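Local coordinates for fibronectin type III domain-containing protein (Simiduia agarivorans, PDB 6P2K) that probably hydrolyses xyloglucan as a family 74 glycoside hydrolase, through a catalytic module of two seven-bladed beta-propellers, at residues L484-S488 with P489-W493. Residues are numbered along the deposited sequence; the frame is centred on the assembly and turned at random.
Sequences LNTHS and PADQW
Asp491 turns its carboxylate back into the curve of the preceding residues, where Thr486 grips OD1 twice. Thr486 N meets the syn lone pair of Asp491 OD1 at 3.1 Å, whereas Thr486 OG1 reaches the same oxygen at 3.0 Å from above the carboxylate plane. The threonine hydroxyl gets there because it sits between its own backbone N and carbonyl carbon (chi1 61°). The other oxygen, Asp491 OD2, takes a weak bond from Ser488 N at 3.4 Å, and a water joins Asp491 OD1 to Asn485 ND2. With an alanine here in place of Asp491, both Thr486 N and Thr486 OG1 would probably lose their shared acceptor, and the 484-488 backbone would be freer to move. Backbone bonding closes a type I beta turn from Ser488 to Asp491, with Asp491 N donating to Ser488 O at 3.1 Å. Ser488 OG accepts from Ala490 N at 2.9 Å, an ST turn at the start of this bend. The loop links antiparallel strands 478-483 and 493-496, the two last strands of a four-stranded propeller blade. By van der Waals contact, Leu484 CD2 rests 3.7 Å from Asp491 OD2, the two side chains crossing at about a right angle, while Leu484 CB covers one face of the His487 ring, whose NE2 is hydrogen-bonded to His409 ND1.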
loop_
_atom_site.group_PDB
_atom_site.type_symbol
_atom_site.label_atom_id
_atom_site.label_comp_id
_atom_site.label_asym_id
_atom_site.label_seq_id
_atom_site.Cartn_x
_atom_site.Cartn_y
_atom_site.Cartn_z
ATOM N N LEU B 484 -10.394 3.689 16.394
ATOM C CA LEU B 484 -9.802 5.026 16.426
ATOM C C LEU B 484 -8.293 4.922 16.198
ATOM O O LEU B 484 -7.468 5.219 17.065
ATOM C CB LEU B 484 -10.137 5.722 17.740
ATOM C CG LEU B 484 -11.634 5.947 17.976
ATOM C CD1 LEU B 484 -11.896 6.437 19.395
ATOM C CD2 LEU B 484 -12.197 6.927 16.953
ATOM N N ASN B 485 -7.948 4.477 14.986
ATOM C CA ASN B 485 -6.543 4.330 14.622
ATOM C C ASN B 485 -5.832 5.676 14.606
ATOM O O ASN B 485 -4.673 5.779 15.020
ATOM C CB ASN B 485 -6.423 3.652 13.257
ATOM C CG ASN B 485 -6.878 2.207 13.279
ATOM O OD1 ASN B 485 -6.450 1.423 14.125
ATOM N ND2 ASN B 485 -7.752 1.846 12.347
ATOM N N THR B 486 -6.509 6.720 14.129
ATOM C CA THR B 486 -5.899 8.033 13.997
ATOM C C THR B 486 -6.626 9.129 14.760
ATOM O O THR B 486 -6.110 10.251 14.819
ATOM C CB THR B 486 -5.812 8.443 12.516
ATOM O OG1 THR B 486 -7.129 8.520 11.955
ATOM C CG2 THR B 486 -4.980 7.444 11.726
ATOM N N HIS B 487 -7.788 8.845 15.349
ATOM C CA HIS B 487 -8.624 9.871 15.973
ATOM C C HIS B 487 -8.852 11.025 14.998
ATOM O O HIS B 487 -8.660 12.201 15.316
ATOM C CB HIS B 487 -8.010 10.364 17.286
ATOM C CG HIS B 487 -7.986 9.327 18.367
ATOM N ND1 HIS B 487 -7.061 8.304 18.395
ATOM C CD2 HIS B 487 -8.776 9.149 19.452
ATOM C CE1 HIS B 487 -7.281 7.543 19.454
ATOM N NE2 HIS B 487 -8.315 8.035 20.112
ATOM N N SER B 488 -9.251 10.666 13.786
ATOM C CA SER B 488 -9.355 11.609 12.682
ATOM C C SER B 488 -10.501 11.162 11.794
ATOM O O SER B 488 -10.994 10.034 11.922
ATOM C CB SER B 488 -8.043 11.681 11.891
ATOM O OG SER B 488 -8.107 10.851 10.749
ATOM N N PRO B 489 -10.967 12.029 10.888
ATOM C CA PRO B 489 -12.014 11.606 9.941
ATOM C C PRO B 489 -11.617 10.426 9.068
ATOM O O PRO B 489 -12.491 9.858 8.402
ATOM C CB PRO B 489 -12.254 12.866 9.099
ATOM C CG PRO B 489 -11.896 13.986 10.010
ATOM C CD PRO B 489 -10.732 13.483 10.826
ATOM N N ALA B 490 -10.342 10.033 9.051
ATOM C CA ALA B 490 -9.935 8.880 8.259
ATOM C C ALA B 490 -10.445 7.565 8.839
ATOM O O ALA B 490 -10.549 6.581 8.099
ATOM C CB ALA B 490 -8.411 8.840 8.126
ATOM N N ASP B 491 -10.762 7.520 10.132
ATOM C CA ASP B 491 -11.324 6.310 10.719
ATOM C C ASP B 491 -12.706 6.031 10.131
ATOM O O ASP B 491 -13.430 6.949 9.739
ATOM C CB ASP B 491 -11.416 6.439 12.240
ATOM C CG ASP B 491 -10.067 6.705 12.892
ATOM O OD1 ASP B 491 -9.034 6.254 12.352
ATOM O OD2 ASP B 491 -10.044 7.365 13.953
ATOM N N GLN B 492 -13.073 4.747 10.081
ATOM C CA GLN B 492 -14.271 4.308 9.378
ATOM C C GLN B 492 -15.133 3.394 10.243
ATOM O O GLN B 492 -14.636 2.689 11.127
ATOM C CB GLN B 492 -13.913 3.569 8.077
ATOM C CG GLN B 492 -13.179 4.423 7.061
ATOM C CD GLN B 492 -14.008 5.606 6.600
ATOM O OE1 GLN B 492 -15.196 5.467 6.302
ATOM N NE2 GLN B 492 -13.387 6.782 6.547
ATOM N N TRP B 493 -16.436 3.400 9.953
ATOM C CA TRP B 493 -17.404 2.517 10.592
ATOM C C TRP B 493 -17.523 1.204 9.829
ATOM O O TRP B 493 -17.502 1.189 8.596
ATOM C CB TRP B 493 -18.786 3.177 10.651
ATOM C CG TRP B 493 -18.880 4.335 11.585
ATOM C CD1 TRP B 493 -18.877 5.664 11.255
ATOM C CD2 TRP B 493 -19.000 4.274 13.010
ATOM N NE1 TRP B 493 -18.984 6.430 12.393
ATOM C CE2 TRP B 493 -19.061 5.601 13.482
ATOM C CE3 TRP B 493 -19.061 3.224 13.935
ATOM C CZ2 TRP B 493 -19.175 5.905 14.836
ATOM C CZ3 TRP B 493 -19.179 3.529 15.279
ATOM C CH2 TRP B 493 -19.237 4.857 15.717
HETATM O O HOH W 1 -8.210 4.119 10.478
HETATM O O HOH W 2 -13.688 9.013 11.554
#